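Local coordinates for protein perosamine synthetase (PDB 3BN1) that catalyses the pyridoxal-phosphate-dependent transfer of the amino group of L-glutamate to GDP-4-keto-6-deoxy-D-mannose, giving GDP-perosamine for the bacterial O-antigen, at residues A[25-30]-A[235-240]; A[67-72]-A[207-212]; A[118-123]-A[146-151]; A[139-144]-A[166-171]; A[312-317]-A[349-354]. All blocks are in the same frame, centred on the assembly; numbering follows the deposited sequence.

Interaction 1. Residues A[25-30]-A[235-240]; sequences LECMDT and TNIQAA
C27 presents its sulfur to the first turn of helix 236-247, where SG lies 3.5 Å from N236 ND2 and 3.9 Å from A240 CB. Its CB rests on I237 CG1. With SG beside its own backbone N (chi1 -60°), the thiol touches N236 and A240, which are one helical turn apart. M28 adds a smaller contact, its SD 3.8 Å from I237 CD1. Segments 25-30 and 236-240 run roughly antiparallel, their axes 9.5 Å apart at 152°. In the next shell, F39 packs on C27, N236 and A240, and T235 with Q238 forms a capping box in which Q238 N reaches T235 OG1 at 2.9 Å. M28 and I237 also touch V24 and I241 of the second subunit, so the pair borders the dimer interface. With no hydrogen bond joining the segments, their buried contact rests on sulfur and aliphatic carbon, while the N236 amide finds its partners outside the two segments, W32 O for ND2 and, weakly, I40 N for OD1.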
# COMPACT_ATOMS: atom_id res chain seq x y z
N LEU A 25 -20.77 3.41 5.37
CA LEU A 25 -21.38 4.45 6.22
C LEU A 25 -21.20 4.07 7.70
O LEU A 25 -21.03 4.91 8.59
CB LEU A 25 -22.87 4.58 5.86
CG LEU A 25 -23.08 5.57 4.71
CD1 LEU A 25 -24.58 5.73 4.48
CD2 LEU A 25 -22.37 6.97 4.89
N GLU A 26 -21.29 2.77 7.98
CA GLU A 26 -21.09 2.34 9.37
C GLU A 26 -19.68 2.66 9.83
O GLU A 26 -19.47 3.07 10.99
CB GLU A 26 -21.36 0.85 9.53
CG GLU A 26 -21.16 0.39 10.99
CD GLU A 26 -21.12 -1.13 11.13
OE1 GLU A 26 -21.94 -1.79 10.44
OE2 GLU A 26 -20.24 -1.63 11.87
N CYS A 27 -18.70 2.47 8.93
CA CYS A 27 -17.32 2.74 9.36
C CYS A 27 -17.23 4.22 9.64
O CYS A 27 -16.53 4.62 10.54
CB CYS A 27 -16.24 2.42 8.32
SG CYS A 27 -16.13 0.71 7.77
N MET A 28 -17.84 5.02 8.78
CA MET A 28 -17.73 6.44 8.98
C MET A 28 -18.45 6.85 10.29
O MET A 28 -18.05 7.79 11.01
CB MET A 28 -18.52 7.17 7.86
CG MET A 28 -18.06 7.04 6.41
SD MET A 28 -16.25 7.45 6.27
CE MET A 28 -16.39 9.27 6.42
N ASP A 29 -19.61 6.26 10.50
CA ASP A 29 -20.44 6.69 11.63
C ASP A 29 -19.85 6.24 12.94
O ASP A 29 -20.09 6.87 13.96
CB ASP A 29 -21.87 6.17 11.45
CG ASP A 29 -22.66 7.01 10.46
OD1 ASP A 29 -22.24 8.18 10.28
OD2 ASP A 29 -23.64 6.52 9.87
N THR A 30 -19.11 5.14 12.92
CA THR A 30 -18.47 4.66 14.15
C THR A 30 -17.03 5.15 14.29
O THR A 30 -16.41 4.91 15.30
CB THR A 30 -18.41 3.16 14.16
OG1 THR A 30 -17.93 2.71 12.88
CG2 THR A 30 -19.83 2.62 14.46
N THR A 235 -7.67 -1.05 4.87
CA THR A 235 -8.52 -0.29 5.76
C THR A 235 -9.86 -1.02 6.05
O THR A 235 -10.31 -1.91 5.29
CB THR A 235 -8.91 1.09 5.20
OG1 THR A 235 -9.66 0.97 3.95
CG2 THR A 235 -7.67 1.95 5.11
N ASN A 236 -10.50 -0.62 7.15
CA ASN A 236 -11.80 -1.18 7.53
C ASN A 236 -12.80 -0.76 6.46
O ASN A 236 -13.77 -1.49 6.22
CB ASN A 236 -12.24 -0.63 8.90
CG ASN A 236 -13.32 -1.50 9.60
OD1 ASN A 236 -13.30 -2.74 9.57
ND2 ASN A 236 -14.24 -0.83 10.30
N ILE A 237 -12.62 0.41 5.86
CA ILE A 237 -13.52 0.87 4.79
C ILE A 237 -13.40 -0.04 3.55
O ILE A 237 -14.41 -0.50 3.03
CB ILE A 237 -13.22 2.39 4.36
CG1 ILE A 237 -13.86 3.36 5.40
CG2 ILE A 237 -13.80 2.62 2.94
CD1 ILE A 237 -13.73 4.88 5.15
N GLN A 238 -12.16 -0.36 3.13
CA GLN A 238 -11.97 -1.26 2.00
C GLN A 238 -12.55 -2.64 2.35
O GLN A 238 -13.13 -3.30 1.51
CB GLN A 238 -10.47 -1.44 1.67
CG GLN A 238 -9.75 -0.18 1.14
CD GLN A 238 -8.25 -0.17 1.46
OE1 GLN A 238 -7.84 0.54 2.36
NE2 GLN A 238 -7.47 -0.96 0.75
N ALA A 239 -12.36 -3.10 3.59
CA ALA A 239 -12.87 -4.44 3.94
C ALA A 239 -14.41 -4.44 3.95
O ALA A 239 -15.07 -5.46 3.66
CB ALA A 239 -12.36 -4.93 5.33
N ALA A 240 -14.97 -3.30 4.32
CA ALA A 240 -16.43 -3.20 4.36
C ALA A 240 -16.96 -3.39 2.93
O ALA A 240 -17.82 -4.24 2.68
CB ALA A 240 -16.89 -1.89 5.02

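Interaction 2. Residues A[67-72]-A[207-212]; sequences HLALVA and AKMRLL
L68 reaches across to L212 with one methyl, CD1 standing only 3.2 Å from L212 CB, tighter than ordinary van der Waals contact. The two leucines approach at a slant. L68 CG is anti to the backbone N (chi1 179°), and both of its methyls also lie near the carbonyl oxygen of M209. L212, in turn, has CG beside its own backbone N, and its CD1 touches V71 CG1 at 3.8 Å and lies as close to A72 N, with A72 CB slightly farther. A72 is the point of nearest backbone approach: its CB points at helix 203-213 and presses on M209 CG at 3.4 Å, another close carbon pair. The methionine is extended beyond CG, and chi3 (-179°) puts CE anti to CG, 4.0 Å from A69 CB. At the exposed margin the aliphatic CE of K208 passes 3.6 Å from A72 O.

Segments 67-72 and 207-212 cross at 123°, axes 9.1 Å apart; M209 lies against the small A69 and A72, and L212 against A72. I198, on strand 196-200 of the large mixed sheet, touches L68, A69 and M209, so this helix pair packs against the sheet of the aminotransferase domain. No hydrogen bond spans the contact, and its cohesion is therefore that of closely fitted aliphatic carbons, the methionine's CG and CE among them, dependent on shape more than on charge.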
# COMPACT_ATOMS: atom_id res chain seq x y z
N HIS A 67 4.07 -9.28 -3.07
CA HIS A 67 5.32 -8.98 -2.39
C HIS A 67 5.31 -9.59 -0.99
O HIS A 67 6.25 -10.30 -0.61
CB HIS A 67 5.63 -7.42 -2.33
CG HIS A 67 6.96 -7.07 -1.70
ND1 HIS A 67 7.21 -5.85 -1.10
CD2 HIS A 67 8.13 -7.77 -1.63
CE1 HIS A 67 8.47 -5.83 -0.65
NE2 HIS A 67 9.04 -6.98 -0.96
N LEU A 68 4.26 -9.29 -0.24
CA LEU A 68 4.19 -9.79 1.10
C LEU A 68 4.31 -11.33 1.14
O LEU A 68 5.07 -11.89 1.93
CB LEU A 68 2.86 -9.36 1.73
CG LEU A 68 2.61 -9.85 3.16
CD1 LEU A 68 3.72 -9.28 4.10
CD2 LEU A 68 1.26 -9.32 3.58
N ALA A 69 3.53 -12.03 0.33
CA ALA A 69 3.58 -13.51 0.41
C ALA A 69 4.99 -14.06 0.06
O ALA A 69 5.50 -15.03 0.66
CB ALA A 69 2.52 -14.07 -0.57
N LEU A 70 5.65 -13.47 -0.94
CA LEU A 70 6.98 -13.97 -1.32
C LEU A 70 7.95 -13.76 -0.16
O LEU A 70 8.77 -14.61 0.18
CB LEU A 70 7.51 -13.16 -2.48
CG LEU A 70 6.75 -13.49 -3.76
CD1 LEU A 70 7.05 -12.49 -4.90
CD2 LEU A 70 6.89 -14.97 -4.23
N VAL A 71 7.89 -12.57 0.41
CA VAL A 71 8.82 -12.28 1.50
C VAL A 71 8.55 -13.29 2.63
O VAL A 71 9.49 -13.93 3.14
CB VAL A 71 8.73 -10.84 1.97
CG1 VAL A 71 9.59 -10.66 3.23
CG2 VAL A 71 9.23 -9.85 0.84
N ALA A 72 7.28 -13.49 2.99
CA ALA A 72 6.88 -14.48 4.02
C ALA A 72 7.38 -15.88 3.72
O ALA A 72 7.88 -16.56 4.61
CB ALA A 72 5.37 -14.53 4.15
N ALA A 207 1.09 -16.37 9.97
CA ALA A 207 1.51 -15.50 11.08
C ALA A 207 2.61 -14.54 10.61
O ALA A 207 2.60 -13.34 10.89
CB ALA A 207 2.05 -16.35 12.21
N LYS A 208 3.55 -15.11 9.87
CA LYS A 208 4.68 -14.31 9.39
C LYS A 208 4.15 -13.20 8.47
O LYS A 208 4.67 -12.09 8.45
CB LYS A 208 5.58 -15.22 8.56
CG LYS A 208 7.01 -15.35 9.01
CD LYS A 208 7.53 -16.80 8.79
CE LYS A 208 6.69 -17.62 7.79
NZ LYS A 208 7.09 -19.06 7.55
N MET A 209 3.14 -13.54 7.67
CA MET A 209 2.49 -12.63 6.75
C MET A 209 1.81 -11.54 7.58
O MET A 209 1.94 -10.36 7.24
CB MET A 209 1.48 -13.37 5.88
CG MET A 209 2.08 -14.18 4.71
SD MET A 209 0.84 -15.33 4.03
CE MET A 209 1.76 -16.20 2.69
N ARG A 210 1.10 -11.91 8.67
CA ARG A 210 0.50 -10.85 9.46
C ARG A 210 1.58 -9.99 10.15
O ARG A 210 1.44 -8.76 10.26
CB ARG A 210 -0.54 -11.37 10.46
CG ARG A 210 -1.36 -12.55 9.95
CD ARG A 210 -2.77 -12.57 10.58
NE ARG A 210 -3.72 -13.50 9.95
CZ ARG A 210 -4.71 -13.14 9.13
NH1 ARG A 210 -5.48 -14.08 8.62
NH2 ARG A 210 -4.97 -11.85 8.84
N LEU A 211 2.68 -10.63 10.55
CA LEU A 211 3.80 -9.92 11.15
C LEU A 211 4.35 -8.82 10.21
O LEU A 211 4.50 -7.64 10.60
CB LEU A 211 4.93 -10.90 11.48
CG LEU A 211 6.08 -10.16 12.23
CD1 LEU A 211 5.69 -9.51 13.55
CD2 LEU A 211 7.16 -11.20 12.46
N LEU A 212 4.66 -9.22 8.98
CA LEU A 212 5.19 -8.26 7.97
C LEU A 212 4.20 -7.21 7.52
O LEU A 212 4.56 -6.06 7.30
CB LEU A 212 5.62 -9.02 6.72
CG LEU A 212 6.84 -9.94 6.92
CD1 LEU A 212 6.88 -11.02 5.81
CD2 LEU A 212 8.16 -9.08 6.89

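Interaction 3. Residues A[118-123]-A[146-151]; sequences KLEALI and LEVARR
E120 and R151 meet in a two-pronged salt bridge, the guanidinium offering its NH1 and NH2 end-on to the two carboxylate oxygens. NH1 donates to E120 OE1 at 3.0 Å, almost straight (177°), reaching that oxygen from above the carboxylate plane; NH2 donates to E120 OE2 at 2.6 Å from the syn side, somewhat out of that plane. The carboxylate is turned 48° from the guanidinium, although both of its oxygens lie close to the guanidinium plane. E120 OE2 also receives H152 NE2 as a second donor. One turn before R151 on helix 142-151, E147 takes the other edge of the arginine: its OE1 accepts from R151 NH1 at 3.0 Å through the syn lone pair. R151 thus stands between two acids, and its positive charge probably offsets their mutual repulsion.

Beside this salt bridge, V148 CG1 touches I123 CD1 at 3.3 Å, a tight pair, and E120 CG at 3.9 Å. L119 also meets V148 CB. The contact joins the end of helix 116-119 and the 3-10 turn after it to helix 142-151; L119 and I123 also pack on I82 of strand 80-84, and A149 on V156 of strand 155-159.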
# COMPACT_ATOMS: atom_id res chain seq x y z
N LYS A 118 6.65 -26.90 -19.86
CA LYS A 118 7.90 -26.15 -20.10
C LYS A 118 8.58 -25.82 -18.78
O LYS A 118 9.67 -25.25 -18.70
CB LYS A 118 7.61 -24.88 -20.92
CG LYS A 118 6.99 -25.22 -22.26
CD LYS A 118 7.23 -24.16 -23.35
CE LYS A 118 8.00 -24.79 -24.55
NZ LYS A 118 7.30 -24.77 -25.89
N LEU A 119 7.93 -26.21 -17.70
CA LEU A 119 8.49 -25.90 -16.40
C LEU A 119 9.80 -26.57 -16.02
O LEU A 119 10.77 -25.93 -15.57
CB LEU A 119 7.45 -26.32 -15.38
CG LEU A 119 7.03 -25.56 -14.13
CD1 LEU A 119 7.09 -24.03 -14.37
CD2 LEU A 119 5.62 -26.13 -13.77
N GLU A 120 9.83 -27.90 -16.12
CA GLU A 120 10.97 -28.63 -15.58
C GLU A 120 12.33 -28.23 -16.00
O GLU A 120 13.25 -28.20 -15.20
CB GLU A 120 10.81 -30.13 -15.61
CG GLU A 120 11.29 -30.70 -14.31
CD GLU A 120 10.86 -32.11 -14.16
OE1 GLU A 120 9.97 -32.48 -14.96
OE2 GLU A 120 11.40 -32.79 -13.26
N ALA A 121 12.43 -27.96 -17.29
CA ALA A 121 13.67 -27.59 -17.91
C ALA A 121 14.09 -26.22 -17.41
O ALA A 121 15.18 -25.75 -17.74
CB ALA A 121 13.43 -27.51 -19.40
N LEU A 122 13.23 -25.54 -16.67
CA LEU A 122 13.65 -24.19 -16.21
C LEU A 122 14.16 -24.22 -14.77
O LEU A 122 14.70 -23.21 -14.22
CB LEU A 122 12.45 -23.23 -16.26
CG LEU A 122 12.05 -22.88 -17.70
CD1 LEU A 122 10.81 -21.97 -17.56
CD2 LEU A 122 13.16 -22.14 -18.32
N ILE A 123 13.93 -25.38 -14.16
CA ILE A 123 14.35 -25.57 -12.76
C ILE A 123 15.87 -25.63 -12.66
O ILE A 123 16.49 -26.26 -13.50
CB ILE A 123 13.59 -26.72 -11.99
CG1 ILE A 123 12.06 -26.50 -12.11
CG2 ILE A 123 14.00 -26.73 -10.51
CD1 ILE A 123 11.16 -27.70 -11.66
N LEU A 146 1.85 -28.83 -9.77
CA LEU A 146 2.10 -29.25 -8.39
C LEU A 146 2.97 -30.52 -8.44
O LEU A 146 3.91 -30.71 -7.61
CB LEU A 146 0.80 -29.53 -7.65
CG LEU A 146 -0.01 -28.25 -7.34
CD1 LEU A 146 -1.37 -28.64 -6.81
CD2 LEU A 146 0.73 -27.43 -6.23
N GLU A 147 2.72 -31.35 -9.45
CA GLU A 147 3.54 -32.56 -9.60
C GLU A 147 5.03 -32.19 -9.74
O GLU A 147 5.89 -32.73 -9.01
CB GLU A 147 3.03 -33.46 -10.75
CG GLU A 147 3.71 -34.86 -10.83
CD GLU A 147 5.18 -34.84 -11.32
OE1 GLU A 147 5.56 -34.03 -12.18
OE2 GLU A 147 5.99 -35.69 -10.85
N VAL A 148 5.34 -31.25 -10.64
CA VAL A 148 6.75 -30.84 -10.83
C VAL A 148 7.33 -30.21 -9.55
O VAL A 148 8.45 -30.56 -9.09
CB VAL A 148 6.87 -29.89 -12.03
CG1 VAL A 148 8.29 -29.33 -12.17
CG2 VAL A 148 6.50 -30.62 -13.26
N ALA A 149 6.58 -29.28 -8.98
CA ALA A 149 7.03 -28.56 -7.78
C ALA A 149 7.36 -29.52 -6.63
O ALA A 149 8.39 -29.39 -5.97
CB ALA A 149 5.94 -27.53 -7.30
N ARG A 150 6.49 -30.50 -6.41
CA ARG A 150 6.72 -31.44 -5.30
C ARG A 150 7.98 -32.29 -5.46
O ARG A 150 8.73 -32.53 -4.50
CB ARG A 150 5.49 -32.27 -5.01
CG ARG A 150 4.27 -31.37 -4.74
CD ARG A 150 2.99 -32.14 -4.39
NE ARG A 150 2.09 -31.27 -3.63
CZ ARG A 150 0.77 -31.13 -3.81
NH1 ARG A 150 0.14 -31.82 -4.75
NH2 ARG A 150 0.07 -30.33 -3.02
N ARG A 151 8.25 -32.61 -6.72
CA ARG A 151 9.40 -33.38 -7.13
C ARG A 151 10.69 -32.60 -6.90
O ARG A 151 11.72 -33.21 -6.62
CB ARG A 151 9.29 -33.70 -8.63
CG ARG A 151 9.85 -35.05 -9.02
CD ARG A 151 8.84 -35.92 -9.76
NE ARG A 151 8.30 -35.27 -10.96
CZ ARG A 151 9.03 -34.60 -11.85
NH1 ARG A 151 8.43 -34.01 -12.88
NH2 ARG A 151 10.34 -34.51 -11.68

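Interaction 4. Residues A[139-144]-A[166-171]; sequences ICDMDP and ATYRGK
I139 and Y168 meet where the backbone leading through an inverse gamma turn at D141 into helix 142-151 passes a beta hairpin, whose type I' turn runs from Y168 to K171. In the hairpin, Y168 CG is anti to the backbone N (chi1 177°), and the ring lies against I139 and M142. I139 CG2 lies 3.8 Å from Y168 CB, and I139 CD1 packs against A166 CB. M142 CB makes a CH-pi contact over one ring face, 4.1 Å from the centroid, while CG of R169 lies over the opposite face, toward the rim.

Y168 OH is gripped twice: it donates to D141 OD1 at 2.5 Å and accepts from D143 N at 3.1 Å in a nearly straight bond (171°). A tyrosine hydroxyl thus serves the first turn of the helix, where D141 holds the N-cap position without making a capping bond of its own. The extended R169 chain brings NH1 to D143 OD2 at 2.7 Å, on the anti side but 31° out of the carboxylate plane. D141 OD1 adds a long, charge-only pairing with R169 NH2. Directly over the centre of that guanidinium sits Y168 OH, 3.2 Å above its plane.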
# COMPACT_ATOMS: atom_id res chain seq x y z
N ILE A 139 -8.24 -21.03 -14.00
CA ILE A 139 -7.10 -21.68 -13.24
C ILE A 139 -6.13 -22.46 -14.14
O ILE A 139 -6.55 -23.18 -15.05
CB ILE A 139 -7.65 -22.53 -12.06
CG1 ILE A 139 -8.38 -21.60 -11.05
CG2 ILE A 139 -6.54 -23.34 -11.39
CD1 ILE A 139 -9.19 -22.25 -9.94
N CYS A 140 -4.81 -22.31 -13.93
CA CYS A 140 -3.85 -23.06 -14.73
C CYS A 140 -4.02 -24.55 -14.42
O CYS A 140 -4.74 -24.92 -13.49
CB CYS A 140 -2.44 -22.74 -14.24
SG CYS A 140 -2.02 -20.97 -14.43
N ASP A 141 -3.36 -25.38 -15.23
CA ASP A 141 -3.42 -26.82 -15.01
C ASP A 141 -2.57 -27.22 -13.82
O ASP A 141 -1.41 -27.63 -13.94
CB ASP A 141 -2.99 -27.58 -16.27
CG ASP A 141 -3.52 -29.03 -16.28
OD1 ASP A 141 -4.29 -29.45 -15.39
OD2 ASP A 141 -3.21 -29.76 -17.23
N MET A 142 -3.18 -27.05 -12.66
CA MET A 142 -2.49 -27.22 -11.38
C MET A 142 -1.85 -28.52 -11.01
O MET A 142 -0.75 -28.55 -10.48
CB MET A 142 -3.30 -26.66 -10.21
CG MET A 142 -3.59 -25.18 -10.36
SD MET A 142 -2.05 -24.17 -10.37
CE MET A 142 -1.27 -24.57 -8.74
N ASP A 143 -2.52 -29.61 -11.33
CA ASP A 143 -1.98 -30.87 -10.94
C ASP A 143 -0.60 -31.11 -11.54
O ASP A 143 0.36 -31.39 -10.83
CB ASP A 143 -3.03 -31.95 -11.23
CG ASP A 143 -4.17 -31.97 -10.19
OD1 ASP A 143 -4.08 -31.23 -9.16
OD2 ASP A 143 -5.14 -32.73 -10.42
N PRO A 144 -0.42 -30.95 -12.84
CA PRO A 144 0.93 -31.19 -13.35
C PRO A 144 1.97 -30.22 -12.75
O PRO A 144 3.14 -30.54 -12.59
CB PRO A 144 0.80 -30.90 -14.87
CG PRO A 144 -0.61 -30.78 -15.13
CD PRO A 144 -1.43 -31.02 -13.90
N ALA A 166 -13.08 -19.06 -9.16
CA ALA A 166 -12.79 -20.13 -10.10
C ALA A 166 -12.53 -21.42 -9.30
O ALA A 166 -12.17 -21.39 -8.13
CB ALA A 166 -11.52 -19.71 -11.02
N THR A 167 -12.70 -22.57 -9.93
CA THR A 167 -12.42 -23.82 -9.23
C THR A 167 -11.65 -24.75 -10.18
O THR A 167 -11.67 -24.61 -11.41
CB THR A 167 -13.71 -24.58 -8.78
OG1 THR A 167 -14.51 -24.83 -9.95
CG2 THR A 167 -14.48 -23.79 -7.74
N TYR A 168 -11.02 -25.76 -9.59
CA TYR A 168 -10.20 -26.68 -10.34
C TYR A 168 -10.30 -28.02 -9.62
O TYR A 168 -9.94 -28.14 -8.44
CB TYR A 168 -8.74 -26.18 -10.29
CG TYR A 168 -7.77 -27.11 -10.98
CD1 TYR A 168 -7.52 -26.96 -12.36
CD2 TYR A 168 -7.14 -28.16 -10.28
CE1 TYR A 168 -6.68 -27.83 -13.04
CE2 TYR A 168 -6.26 -29.06 -10.96
CZ TYR A 168 -6.03 -28.89 -12.35
OH TYR A 168 -5.14 -29.73 -13.04
N ARG A 169 -10.81 -29.01 -10.33
CA ARG A 169 -10.94 -30.35 -9.76
C ARG A 169 -11.33 -30.38 -8.27
O ARG A 169 -10.71 -31.06 -7.43
CB ARG A 169 -9.68 -31.13 -10.07
CG ARG A 169 -9.47 -31.21 -11.59
CD ARG A 169 -8.21 -31.96 -11.86
NE ARG A 169 -7.88 -32.00 -13.31
CZ ARG A 169 -6.73 -32.47 -13.85
NH1 ARG A 169 -5.75 -32.95 -13.08
NH2 ARG A 169 -6.53 -32.45 -15.17
N GLY A 170 -12.39 -29.62 -8.00
CA GLY A 170 -13.11 -29.49 -6.74
C GLY A 170 -12.63 -28.49 -5.70
O GLY A 170 -13.14 -28.44 -4.57
N LYS A 171 -11.64 -27.69 -6.11
CA LYS A 171 -11.02 -26.72 -5.21
C LYS A 171 -11.13 -25.33 -5.78
O LYS A 171 -11.04 -25.16 -6.99
CB LYS A 171 -9.55 -27.09 -5.10
CG LYS A 171 -9.33 -28.50 -4.45
CD LYS A 171 -7.83 -28.65 -4.20
CE LYS A 171 -7.56 -29.00 -2.74
NZ LYS A 171 -6.90 -27.85 -2.06

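Interaction 5. Residues A[312-317]-A[349-354]; sequences LGIESR and NLPTHA. With AKG (2-oxoglutaric acid), chain G.
R317 lays the aliphatic part of its side chain over N349, CG coming within 3.6 Å of N349 CB. The two side chains leave the same face of a small antiparallel sheet and slant across one another. Beneath them the backbones form a hydrogen-bonded antiparallel pair: N349 N donates to R317 O at 2.8 Å, and R317 N returns a longer bond of 3.2 Å to N349 O. From this edge strand the arginine bends at chi3 (-79°), which turns NE out of the line of the chain, and the edge of the guanidinium meets 2-oxoglutarate. Its O2 carboxylate oxygen takes a weak bond from R317 NH1 at 2.8 Å and a very close approach by NH2, too short to be taken at face value. Q215 and R233 of the second subunit also bind this ligand, so the site is built from both chains.

Farther from the ligand, P351 CG lies 4.1 Å from I314 CG2, the two side chains meeting at about a right angle. The same ring carbon is 3.2 Å from E315 O, a carbonyl buried here without a polar partner in the model. Y223 of the second subunit packs on R317. The chemistry implies a division of labour: backbone bonds and the N349 contact probably help to position the arginine stem, while its charged end probably draws the negatively charged carboxylate into the aminotransferase pocket.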
# COMPACT_ATOMS: atom_id res chain seq x y z
N LEU A 312 -16.14 3.63 -31.96
CA LEU A 312 -17.52 3.14 -31.95
C LEU A 312 -18.05 3.14 -30.53
O LEU A 312 -19.14 2.64 -30.32
CB LEU A 312 -17.68 1.77 -32.61
CG LEU A 312 -17.56 1.81 -34.16
CD1 LEU A 312 -17.06 0.54 -34.85
CD2 LEU A 312 -18.87 2.38 -34.81
N GLY A 313 -17.30 3.71 -29.58
CA GLY A 313 -17.78 3.77 -28.19
C GLY A 313 -17.70 2.51 -27.34
O GLY A 313 -18.43 2.37 -26.33
N ILE A 314 -16.77 1.64 -27.73
CA ILE A 314 -16.54 0.37 -27.07
C ILE A 314 -15.12 0.20 -26.58
O ILE A 314 -14.15 0.20 -27.36
CB ILE A 314 -16.91 -0.81 -27.96
CG1 ILE A 314 -18.43 -0.91 -28.03
CG2 ILE A 314 -16.38 -2.13 -27.42
CD1 ILE A 314 -18.86 -1.14 -29.39
N GLU A 315 -15.03 -0.00 -25.27
CA GLU A 315 -13.72 -0.26 -24.65
C GLU A 315 -13.26 -1.71 -24.82
O GLU A 315 -14.05 -2.64 -24.68
CB GLU A 315 -13.79 0.04 -23.17
CG GLU A 315 -12.39 0.04 -22.57
CD GLU A 315 -12.30 0.52 -21.16
OE1 GLU A 315 -13.36 0.55 -20.48
OE2 GLU A 315 -11.16 0.85 -20.75
N SER A 316 -11.98 -1.92 -25.09
CA SER A 316 -11.41 -3.27 -25.18
C SER A 316 -9.95 -3.05 -24.76
O SER A 316 -9.54 -1.91 -24.55
CB SER A 316 -11.52 -3.86 -26.61
OG SER A 316 -10.87 -3.11 -27.61
N ARG A 317 -9.12 -4.07 -24.74
CA ARG A 317 -7.71 -3.78 -24.44
C ARG A 317 -6.93 -4.98 -24.92
O ARG A 317 -7.45 -6.08 -25.12
CB ARG A 317 -7.44 -3.57 -22.95
CG ARG A 317 -7.76 -4.82 -22.28
CD ARG A 317 -7.81 -4.81 -20.75
NE ARG A 317 -6.49 -4.86 -20.15
CZ ARG A 317 -6.24 -4.61 -18.86
NH1 ARG A 317 -4.97 -4.68 -18.45
NH2 ARG A 317 -7.23 -4.30 -18.00
N ASN A 349 -9.00 -8.43 -25.18
CA ASN A 349 -9.97 -8.61 -24.08
C ASN A 349 -11.21 -7.83 -24.44
O ASN A 349 -11.07 -6.62 -24.65
CB ASN A 349 -9.43 -7.96 -22.80
CG ASN A 349 -8.19 -8.63 -22.30
OD1 ASN A 349 -7.20 -7.98 -21.94
ND2 ASN A 349 -8.23 -9.95 -22.32
N LEU A 350 -12.38 -8.46 -24.40
CA LEU A 350 -13.63 -7.77 -24.77
C LEU A 350 -14.41 -7.38 -23.50
O LEU A 350 -14.23 -8.00 -22.46
CB LEU A 350 -14.51 -8.76 -25.55
CG LEU A 350 -14.05 -9.17 -26.96
CD1 LEU A 350 -15.01 -10.18 -27.63
CD2 LEU A 350 -13.90 -7.84 -27.68
N PRO A 351 -15.32 -6.39 -23.55
CA PRO A 351 -16.10 -6.05 -22.35
C PRO A 351 -16.76 -7.28 -21.69
O PRO A 351 -17.46 -8.11 -22.33
CB PRO A 351 -17.19 -5.11 -22.87
CG PRO A 351 -16.58 -4.48 -24.09
CD PRO A 351 -15.67 -5.58 -24.73
N THR A 352 -16.55 -7.34 -20.38
CA THR A 352 -17.05 -8.43 -19.55
C THR A 352 -17.18 -7.88 -18.16
O THR A 352 -16.18 -7.60 -17.50
CB THR A 352 -16.00 -9.58 -19.50
OG1 THR A 352 -15.22 -9.60 -20.71
CG2 THR A 352 -16.70 -10.91 -19.38
N HIS A 353 -18.41 -7.68 -17.75
CA HIS A 353 -18.69 -7.17 -16.40
C HIS A 353 -20.17 -7.34 -16.11
O HIS A 353 -20.97 -7.48 -17.04
CB HIS A 353 -18.14 -5.72 -16.10
CG HIS A 353 -18.80 -4.61 -16.85
ND1 HIS A 353 -20.06 -4.14 -16.55
CD2 HIS A 353 -18.39 -3.91 -17.94
CE1 HIS A 353 -20.40 -3.21 -17.42
NE2 HIS A 353 -19.40 -3.04 -18.26
N ALA A 354 -20.53 -7.31 -14.83
CA ALA A 354 -21.89 -7.55 -14.39
C ALA A 354 -22.93 -6.58 -14.83
O ALA A 354 -24.11 -6.93 -14.75
CB ALA A 354 -21.99 -7.79 -12.84
C1 AKG G . -5.52 -4.05 -15.41
O1 AKG G . -5.44 -2.93 -15.96
O2 AKG G . -6.12 -5.01 -15.96
C2 AKG G . -4.91 -4.26 -14.07
O5 AKG G . -5.09 -5.30 -13.49
C3 AKG G . -4.05 -3.14 -13.52
C4 AKG G . -3.65 -3.41 -12.09
C5 AKG G . -3.20 -2.12 -11.47
O3 AKG G . -2.77 -2.16 -10.28
O4 AKG G . -3.21 -0.95 -12.20

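The five contacts illustrate how different kinds of contact are distributed through one aminotransferase fold. Interactions 3 and 4 share helix 142-151, interaction 4 at its start and interaction 3 further along, with centres about 16 Å apart; their segments alternate along the chain. Interaction 2 stands about 24 Å from each of them, centre to centre, on helices of the same large domain. Interaction 5 directly holds the 2-oxoglutarate, and the nearest atoms of interaction 4 come within about 13 Å of its own. Interactions 1 and 5 both reach the second subunit, although their centres are about 31 Å apart. Interactions 3 and 5 lie on opposite sides of the chain's centre, about 36 Å apart between centres.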